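PDB 3MZ2: glycerophosphoryl diester phosphodiesterase from Parabacteroides distasonis, which probably hydrolyses glycerophosphodiesters, releasing an alcohol and glycerol phosphate. Local coordinates for residues F180-F185 and N198-S203; I21-Y26 and K132-L137. All coordinates share one frame; numbering follows the deposited sequence.

Interaction 1. Residues F180-F185 and N198-S203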
ATOM      1  N   PHE A 180       7.473 -20.970  -0.149  1.00 11.93           N
ATOM      2  CA  PHE A 180       6.532 -20.019  -0.729  1.00 11.04           C
ATOM      3  C   PHE A 180       6.812 -19.766  -2.222  1.00 11.54           C
ATOM      4  O   PHE A 180       7.973 -19.737  -2.677  1.00 12.28           O
ATOM      5  CB  PHE A 180       6.625 -18.678  -0.041  1.00 11.13           C
ATOM      6  CG  PHE A 180       6.057 -18.591   1.360  1.00 12.47           C
ATOM      7  CD1 PHE A 180       4.901 -19.268   1.754  1.00 15.18           C
ATOM      8  CD2 PHE A 180       6.641 -17.713   2.262  1.00 11.76           C
ATOM      9  CE1 PHE A 180       4.425 -19.150   3.063  1.00 13.92           C
ATOM     10  CE2 PHE A 180       6.158 -17.558   3.535  1.00 13.61           C
ATOM     11  CZ  PHE A 180       5.053 -18.251   3.931  1.00 11.88           C
HETATM   12  N   MSE A 181       5.745 -19.530  -2.965  1.00 11.00           N
HETATM   13  CA  MSE A 181       5.821 -19.127  -4.371  1.00 11.56           C
HETATM   14  C   MSE A 181       5.345 -17.692  -4.478  1.00 11.13           C
HETATM   15  O   MSE A 181       4.363 -17.339  -3.827  1.00 12.24           O
HETATM   16  CB  MSE A 181       4.973 -20.061  -5.199  1.00 12.57           C
HETATM   17  CG  MSE A 181       4.845 -19.831  -6.676  1.00 14.15           C
HETATM   18 SE   MSE A 181       6.340 -20.669  -7.613  0.75 13.25          SE
HETATM   19  CE  MSE A 181       6.497 -19.348  -9.014  1.00 15.16           C
ATOM     20  N   PHE A 182       5.990 -16.899  -5.336  1.00 10.33           N
ATOM     21  CA  PHE A 182       5.715 -15.485  -5.433  1.00 11.28           C
ATOM     22  C   PHE A 182       5.170 -15.041  -6.783  1.00 11.40           C
ATOM     23  O   PHE A 182       5.615 -15.554  -7.836  1.00 13.05           O
ATOM     24  CB  PHE A 182       7.006 -14.707  -5.158  1.00 11.83           C
ATOM     25  CG  PHE A 182       7.540 -14.955  -3.793  1.00 10.68           C
ATOM     26  CD1 PHE A 182       6.851 -14.499  -2.685  1.00 11.40           C
ATOM     27  CD2 PHE A 182       8.700 -15.679  -3.618  1.00 12.96           C
ATOM     28  CE1 PHE A 182       7.317 -14.760  -1.412  1.00 13.37           C
ATOM     29  CE2 PHE A 182       9.186 -15.974  -2.337  1.00 13.15           C
ATOM     30  CZ  PHE A 182       8.531 -15.481  -1.238  1.00 13.45           C
ATOM     31  N   GLU A 183       4.284 -14.037  -6.727  1.00 10.79           N
ATOM     32  CA  GLU A 183       4.080 -13.145  -7.877  1.00 10.19           C
ATOM     33  C   GLU A 183       4.941 -11.898  -7.571  1.00 11.49           C
ATOM     34  O   GLU A 183       4.680 -11.196  -6.628  1.00 12.12           O
ATOM     35  CB  GLU A 183       2.612 -12.752  -8.057  1.00 11.32           C
ATOM     36  CG  GLU A 183       2.478 -11.744  -9.187  1.00 12.08           C
ATOM     37  CD  GLU A 183       1.103 -11.198  -9.367  1.00 14.80           C
ATOM     38  OE1 GLU A 183       0.171 -12.014  -9.595  1.00 14.41           O
ATOM     39  OE2 GLU A 183       1.007  -9.952  -9.362  1.00 15.85           O
ATOM     40  N   ALA A 184       6.003 -11.709  -8.317  1.00 11.04           N
ATOM     41  CA  ALA A 184       6.942 -10.609  -8.081  1.00 11.49           C
ATOM     42  C   ALA A 184       6.787  -9.514  -9.122  1.00 12.11           C
ATOM     43  O   ALA A 184       6.705  -9.794 -10.289  1.00 11.91           O
ATOM     44  CB  ALA A 184       8.387 -11.157  -8.098  1.00 11.77           C
ATOM     45  N   PHE A 185       6.730  -8.247  -8.697  1.00 10.85           N
ATOM     46  CA  PHE A 185       6.795  -7.132  -9.620  1.00 11.91           C
ATOM     47  C   PHE A 185       8.186  -7.059 -10.219  1.00 11.74           C
ATOM     48  O   PHE A 185       9.190  -6.889  -9.496  1.00 12.47           O
ATOM     49  CB  PHE A 185       6.457  -5.822  -8.902  1.00 10.80           C
ATOM     50  CG  PHE A 185       4.973  -5.582  -8.694  1.00 14.33           C
ATOM     51  CD1 PHE A 185       4.165  -6.600  -8.226  1.00 13.69           C
ATOM     52  CD2 PHE A 185       4.415  -4.332  -8.895  1.00 17.14           C
ATOM     53  CE1 PHE A 185       2.796  -6.416  -8.082  1.00 21.07           C
ATOM     54  CE2 PHE A 185       3.027  -4.124  -8.704  1.00 18.29           C
ATOM     55  CZ  PHE A 185       2.233  -5.181  -8.285  1.00 19.39           C
ATOM     56  N   ASN A 198      18.808 -10.177  -3.593  1.00 14.75           N
ATOM     57  CA  ASN A 198      18.134 -10.664  -2.389  1.00 13.31           C
ATOM     58  C   ASN A 198      18.019 -12.181  -2.315  1.00 13.53           C
ATOM     59  O   ASN A 198      17.368 -12.720  -1.432  1.00 12.67           O
ATOM     60  CB  ASN A 198      16.743 -10.020  -2.241  1.00 13.03           C
ATOM     61  CG  ASN A 198      16.830  -8.631  -1.633  1.00 14.16           C
ATOM     62  OD1 ASN A 198      16.992  -8.514  -0.440  1.00 15.70           O
ATOM     63  ND2 ASN A 198      16.844  -7.599  -2.465  1.00 14.59           N
ATOM     64  N   GLY A 199      18.662 -12.846  -3.268  1.00 13.37           N
ATOM     65  CA  GLY A 199      18.738 -14.322  -3.252  1.00 13.70           C
ATOM     66  C   GLY A 199      17.432 -15.055  -3.393  1.00 12.94           C
ATOM     67  O   GLY A 199      17.325 -16.189  -2.863  1.00 14.47           O
ATOM     68  N   ILE A 200      16.454 -14.494  -4.111  1.00 13.12           N
ATOM     69  CA  ILE A 200      15.186 -15.187  -4.314  1.00 12.92           C
ATOM     70  C   ILE A 200      15.323 -16.125  -5.507  1.00 12.94           C
ATOM     71  O   ILE A 200      15.574 -15.662  -6.618  1.00 13.67           O
ATOM     72  CB  ILE A 200      14.017 -14.233  -4.594  1.00 12.05           C
ATOM     73  CG1 ILE A 200      14.040 -13.094  -3.580  1.00 12.58           C
ATOM     74  CG2 ILE A 200      12.671 -15.012  -4.544  1.00 11.88           C
ATOM     75  CD1 ILE A 200      13.886 -13.533  -2.136  1.00 13.14           C
ATOM     76  N   PRO A 201      15.115 -17.438  -5.305  1.00 13.31           N
ATOM     77  CA  PRO A 201      15.220 -18.328  -6.466  1.00 13.53           C
ATOM     78  C   PRO A 201      14.221 -18.000  -7.555  1.00 11.61           C
ATOM     79  O   PRO A 201      13.061 -17.803  -7.267  1.00 12.52           O
ATOM     80  CB  PRO A 201      14.922 -19.716  -5.884  1.00 13.58           C
ATOM     81  CG  PRO A 201      15.049 -19.558  -4.396  1.00 14.82           C
ATOM     82  CD  PRO A 201      14.745 -18.161  -4.074  1.00 14.24           C
ATOM     83  N   TRP A 202      14.669 -17.934  -8.813  1.00 12.40           N
ATOM     84  CA  TRP A 202      13.767 -17.628  -9.900  1.00 11.81           C
ATOM     85  C   TRP A 202      12.698 -18.750 -10.030  1.00 11.18           C
ATOM     86  O   TRP A 202      11.603 -18.482 -10.510  1.00 10.20           O
ATOM     87  CB  TRP A 202      14.552 -17.421 -11.220  1.00 12.52           C
ATOM     88  CG  TRP A 202      15.304 -16.129 -11.291  1.00 12.39           C
ATOM     89  CD1 TRP A 202      16.659 -15.977 -11.469  1.00 11.70           C
ATOM     90  CD2 TRP A 202      14.755 -14.816 -11.270  1.00 14.02           C
ATOM     91  NE1 TRP A 202      16.984 -14.641 -11.490  1.00 14.03           N
ATOM     92  CE2 TRP A 202      15.834 -13.904 -11.402  1.00 13.29           C
ATOM     93  CE3 TRP A 202      13.451 -14.324 -11.124  1.00 10.81           C
ATOM     94  CZ2 TRP A 202      15.648 -12.511 -11.379  1.00 15.11           C
ATOM     95  CZ3 TRP A 202      13.232 -12.935 -11.126  1.00 11.60           C
ATOM     96  CH2 TRP A 202      14.347 -12.046 -11.241  1.00 13.52           C
ATOM     97  N   SER A 203      13.040 -19.961  -9.611  1.00 12.32           N
ATOM     98  CA  SER A 203      12.081 -21.043  -9.608  1.00 11.67           C
ATOM     99  C   SER A 203      10.878 -20.745  -8.716  1.00 11.62           C
ATOM    100  O   SER A 203       9.836 -21.369  -8.858  1.00 13.00           O
ATOM    101  CB  SER A 203      12.724 -22.346  -9.169  1.00 13.95           C
ATOM    102  OG  SER A 203      13.274 -22.274  -7.865  1.00 14.85           O
TER
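The backbone oxygen of Ser-203 is packed against by two atoms at the end of the Met-181 side chain, a selenomethionine here: SE of Met-181 lies 3.8 Å from Ser-203 O, and CE of Met-181 is 3.9 Å from the same oxygen, both van der Waals contacts. Met-181 gets there by starting with CG anti to the backbone N (chi1 178°) and then bending at chi2 and chi3, which folds the selenium and methyl group against the carbonyl. Separately, Phe-182 and Ile-200 make the apolar part. The two side chains cross at about a right angle, with CD2 of Phe-182 4.1 Å from CG2 of Ile-200; the methyl branch meets the ring obliquely. Ile-200 also packs on Ala-170, and the Phe-182 ring on Phe-173, both from helix 167-176, which covers this face.

The segments belong to a beta-alpha-beta crossover, in which strand 182-185 leads through helix 189-197 to the parallel strand 205-210. Gly-199 (positive phi) is the C-prime residue of the Schellman motif that ends the helix, with Ile-200 N bonded to Tyr-195 O and Gly-199 N to Glu-196 O. Backbone hydrogen bonds of Phe-182 with His-204 and with Met-206 join strand 182-185 to strand 205-210 and the residue before it. Between the segments the contact is one of dispersion: a polarisable selenium and its methyl against a carbonyl oxygen, a methyl against a ring.

Interaction 2. Residues I21-Y26 and K132-L137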
ATOM      1  N   ILE A  21       6.006 -25.130  -8.753  1.00 13.22           N
ATOM      2  CA  ILE A  21       7.234 -24.592  -9.388  1.00 13.73           C
ATOM      3  C   ILE A  21       7.286 -25.039 -10.845  1.00 13.34           C
ATOM      4  O   ILE A  21       7.508 -24.250 -11.749  1.00 14.73           O
ATOM      5  CB  ILE A  21       8.499 -25.061  -8.608  1.00 14.55           C
ATOM      6  CG1 ILE A  21       8.587 -24.359  -7.264  1.00 15.40           C
ATOM      7  CG2 ILE A  21       9.815 -24.887  -9.431  1.00 16.76           C
ATOM      8  CD1 ILE A  21       9.551 -25.034  -6.278  1.00 18.80           C
ATOM      9  N   SER A  22       6.985 -26.316 -11.083  1.00 13.99           N
ATOM     10  CA  SER A  22       6.973 -26.814 -12.447  0.70 14.26           C
ATOM     11  C   SER A  22       5.981 -26.082 -13.333  1.00 13.32           C
ATOM     12  O   SER A  22       6.304 -25.702 -14.485  1.00 13.69           O
ATOM     13  CB  SER A  22       6.614 -28.290 -12.457  0.70 15.53           C
ATOM     14  OG  SER A  22       6.833 -28.840 -13.739  0.70 13.97           O
ATOM     15  N   PHE A  23       4.773 -25.897 -12.801  1.00 13.60           N
ATOM     16  CA  PHE A  23       3.688 -25.213 -13.508  1.00 12.97           C
ATOM     17  C   PHE A  23       4.181 -23.851 -14.020  1.00 12.48           C
ATOM     18  O   PHE A  23       3.936 -23.485 -15.165  1.00 14.12           O
ATOM     19  CB  PHE A  23       2.452 -25.061 -12.578  1.00 12.29           C
ATOM     20  CG  PHE A  23       1.246 -24.364 -13.214  1.00 13.28           C
ATOM     21  CD1 PHE A  23       0.455 -25.015 -14.161  1.00 14.72           C
ATOM     22  CD2 PHE A  23       0.921 -23.062 -12.887  1.00 14.03           C
ATOM     23  CE1 PHE A  23      -0.659 -24.396 -14.706  1.00 14.38           C
ATOM     24  CE2 PHE A  23      -0.170 -22.430 -13.453  1.00 14.40           C
ATOM     25  CZ  PHE A  23      -0.958 -23.110 -14.355  1.00 13.76           C
ATOM     26  N   TYR A  24       4.924 -23.162 -13.170  1.00 11.75           N
ATOM     27  CA  TYR A  24       5.414 -21.813 -13.470  1.00 11.56           C
ATOM     28  C   TYR A  24       6.839 -21.771 -14.070  1.00 12.50           C
ATOM     29  O   TYR A  24       7.366 -20.672 -14.249  1.00 12.08           O
ATOM     30  CB  TYR A  24       5.330 -20.894 -12.229  1.00 11.77           C
ATOM     31  CG  TYR A  24       3.903 -20.394 -12.028  1.00  9.98           C
ATOM     32  CD1 TYR A  24       3.282 -19.629 -13.004  1.00  9.60           C
ATOM     33  CD2 TYR A  24       3.198 -20.678 -10.858  1.00 11.16           C
ATOM     34  CE1 TYR A  24       1.994 -19.191 -12.865  1.00 12.80           C
ATOM     35  CE2 TYR A  24       1.923 -20.236 -10.707  1.00 14.11           C
ATOM     36  CZ  TYR A  24       1.318 -19.453 -11.693  1.00 13.09           C
ATOM     37  OH  TYR A  24      -0.011 -19.039 -11.548  1.00 14.38           O
ATOM     38  N   GLN A  25       7.442 -22.915 -14.383  1.00 13.88           N
ATOM     39  CA  GLN A  25       8.725 -22.922 -15.104  0.50 14.45           C
ATOM     40  C   GLN A  25       8.442 -22.646 -16.572  1.00 14.59           C
ATOM     41  O   GLN A  25       7.742 -23.442 -17.270  1.00 14.70           O
ATOM     42  CB  GLN A  25       9.487 -24.253 -14.950  0.50 15.24           C
ATOM     43  CG  GLN A  25      10.851 -24.312 -15.676  0.50 18.25           C
ATOM     44  CD  GLN A  25      11.920 -23.375 -15.068  0.50 21.06           C
ATOM     45  OE1 GLN A  25      11.679 -22.700 -14.063  0.50 23.04           O
ATOM     46  NE2 GLN A  25      13.112 -23.352 -15.677  0.50 22.33           N
ATOM     47  N   TYR A  26       8.979 -21.547 -17.056  1.00 14.21           N
ATOM     48  CA  TYR A  26       8.849 -21.201 -18.465  1.00 14.83           C
ATOM     49  C   TYR A  26       9.305 -22.352 -19.345  1.00 15.76           C
ATOM     50  O   TYR A  26      10.324 -23.005 -19.109  1.00 15.51           O
ATOM     51  CB  TYR A  26       9.588 -19.893 -18.821  1.00 14.02           C
ATOM     52  CG  TYR A  26       9.509 -19.569 -20.295  1.00 14.35           C
ATOM     53  CD1 TYR A  26       8.374 -18.958 -20.826  1.00 16.62           C
ATOM     54  CD2 TYR A  26      10.529 -19.929 -21.153  1.00 15.30           C
ATOM     55  CE1 TYR A  26       8.274 -18.697 -22.183  1.00 13.75           C
ATOM     56  CE2 TYR A  26      10.448 -19.637 -22.497  1.00 17.38           C
ATOM     57  CZ  TYR A  26       9.324 -19.020 -23.003  1.00 18.41           C
ATOM     58  OH  TYR A  26       9.217 -18.743 -24.355  1.00 21.21           O
ATOM     59  N   LYS A 132      -8.436 -26.983  -6.970  1.00 14.90           N
ATOM     60  CA  LYS A 132      -9.104 -26.324  -8.077  1.00 15.03           C
ATOM     61  C   LYS A 132      -8.270 -25.250  -8.773  1.00 14.86           C
ATOM     62  O   LYS A 132      -8.311 -25.135  -9.996  1.00 14.86           O
ATOM     63  CB  LYS A 132     -10.407 -25.693  -7.633  1.00 15.87           C
ATOM     64  CG  LYS A 132     -11.374 -26.645  -6.993  1.00 16.34           C
ATOM     65  CD  LYS A 132     -12.648 -25.920  -6.633  1.00 17.17           C
ATOM     66  CE  LYS A 132     -13.556 -26.815  -5.815  1.00 16.54           C
ATOM     67  NZ  LYS A 132     -13.143 -27.115  -4.372  1.00 15.69           N
ATOM     68  N   THR A 133      -7.549 -24.428  -8.009  1.00 12.70           N
ATOM     69  CA  THR A 133      -6.885 -23.258  -8.554  1.00 12.70           C
ATOM     70  C   THR A 133      -5.749 -22.817  -7.595  1.00 11.21           C
ATOM     71  O   THR A 133      -5.387 -23.534  -6.673  1.00 12.22           O
ATOM     72  CB  THR A 133      -7.927 -22.111  -8.776  1.00 13.11           C
ATOM     73  OG1 THR A 133      -7.301 -20.982  -9.420  1.00 16.93           O
ATOM     74  CG2 THR A 133      -8.547 -21.645  -7.480  1.00 13.29           C
ATOM     75  N   ILE A 134      -5.187 -21.653  -7.847  1.00 12.27           N
ATOM     76  CA  ILE A 134      -4.168 -21.049  -7.021  1.00 11.51           C
ATOM     77  C   ILE A 134      -4.657 -19.651  -6.745  1.00 11.92           C
ATOM     78  O   ILE A 134      -5.113 -18.968  -7.660  1.00 11.87           O
ATOM     79  CB  ILE A 134      -2.830 -20.929  -7.784  1.00 12.79           C
ATOM     80  CG1 ILE A 134      -2.377 -22.252  -8.341  1.00 13.29           C
ATOM     81  CG2 ILE A 134      -1.709 -20.272  -6.904  1.00 12.46           C
ATOM     82  CD1 ILE A 134      -1.420 -22.139  -9.450  1.00 18.25           C
ATOM     83  N   LEU A 135      -4.590 -19.206  -5.502  1.00  9.87           N
ATOM     84  CA  LEU A 135      -4.905 -17.854  -5.147  1.00 11.33           C
ATOM     85  C   LEU A 135      -3.616 -17.050  -5.030  1.00 11.63           C
ATOM     86  O   LEU A 135      -2.545 -17.582  -4.642  1.00 12.28           O
ATOM     87  CB  LEU A 135      -5.628 -17.860  -3.778  1.00 11.70           C
ATOM     88  CG  LEU A 135      -6.897 -18.714  -3.649  1.00 11.82           C
ATOM     89  CD1 LEU A 135      -7.432 -18.648  -2.216  1.00 11.95           C
ATOM     90  CD2 LEU A 135      -7.917 -18.305  -4.680  1.00 11.81           C
ATOM     91  N   ILE A 136      -3.697 -15.767  -5.327  1.00 10.52           N
ATOM     92  CA  ILE A 136      -2.553 -14.880  -5.299  1.00 10.87           C
ATOM     93  C   ILE A 136      -2.922 -13.675  -4.436  1.00 11.12           C
ATOM     94  O   ILE A 136      -3.856 -12.928  -4.761  1.00 10.13           O
ATOM     95  CB  ILE A 136      -2.128 -14.438  -6.711  1.00 10.93           C
ATOM     96  CG1 ILE A 136      -1.916 -15.677  -7.591  1.00 12.14           C
ATOM     97  CG2 ILE A 136      -0.819 -13.555  -6.581  1.00 11.20           C
ATOM     98  CD1 ILE A 136      -1.598 -15.373  -9.123  1.00 13.06           C
ATOM     99  N   LEU A 137      -2.258 -13.541  -3.297  1.00 11.50           N
ATOM    100  CA  LEU A 137      -2.630 -12.556  -2.289  1.00 11.40           C
ATOM    101  C   LEU A 137      -1.954 -11.207  -2.532  1.00 13.48           C
ATOM    102  O   LEU A 137      -0.715 -11.061  -2.431  1.00 15.00           O
ATOM    103  CB  LEU A 137      -2.282 -13.014  -0.868  1.00 11.33           C
ATOM    104  CG  LEU A 137      -2.826 -14.397  -0.452  1.00 11.40           C
ATOM    105  CD1 LEU A 137      -2.543 -14.654   1.058  1.00 12.55           C
ATOM    106  CD2 LEU A 137      -4.306 -14.596  -0.778  1.00 13.03           C
TER
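Ile-134 reaches the end of helix 17-23 with a single methyl, CD1, which meets two aromatic side chains of consecutive residues. CD1 of Ile-134 is 4.0 Å from CE2 of Tyr-24 and equally far from the phenol oxygen OH of Tyr-24, while CE2 of Phe-23 comes within 4.2 Å of the same methyl. It meets both rings obliquely. An extended chi2 (159°) carries CD1 outward from the Ile-134 backbone, and the tyrosine approaches from the opposite direction, bridging backbones whose nearest CA atoms, those of Phe-23 and Ile-134, are 11.0 Å apart. The rings also hold each other: CD2 of Phe-23 sits 3.6 Å above the Tyr-24 ring plane, over its centre, and CD2 of Tyr-24 lies in the plane of the Phe-23 ring, at its edge.

Away from this buried cluster the fit slackens. CD1 of Ile-136 stays 4.7 Å from OH of Tyr-24, and farther along the first segment the chain leaves the interior, with Gln-25 exposed and Tyr-26 partly so. There the helix has ended, Gln-25 N bonding back to Ser-22 O at 3.0 Å.

Tyr-24 also touches Thr-63 and Met-161, and Ile-134 packs on the same two residues, at the starts of strands 63-70 and 160-164 that flank strand 135-137. Phe-23 adds an edge-to-face contact with Phe-288 near the C-terminus. Helix 17-23 thus presents its last turn to the N-terminal end of the barrel, consistent with a plug over that opening.

How the interactions relate
Both contacts are buried and reach the same barrel sheet, but they hold different parts of it. Interaction 1 lies within one beta-alpha-beta unit, tying a strand to the loop that leads into the next, whereas interaction 2 brings the end of an N-terminal helix, in a segment 106 residues away in sequence, against the entry to strand 135-137. The second lies closer to the centre of the chain, and is aromatic and aliphatic; the first mixes aliphatic, aromatic and selenium-carbonyl contacts. They meet directly: CE of Met-181 is 3.8 Å from CB of Tyr-24, and CG2 of Ile-21 packs 3.6 Å from Ser-203 O, so the two contacts adjoin through packing that includes a backbone oxygen.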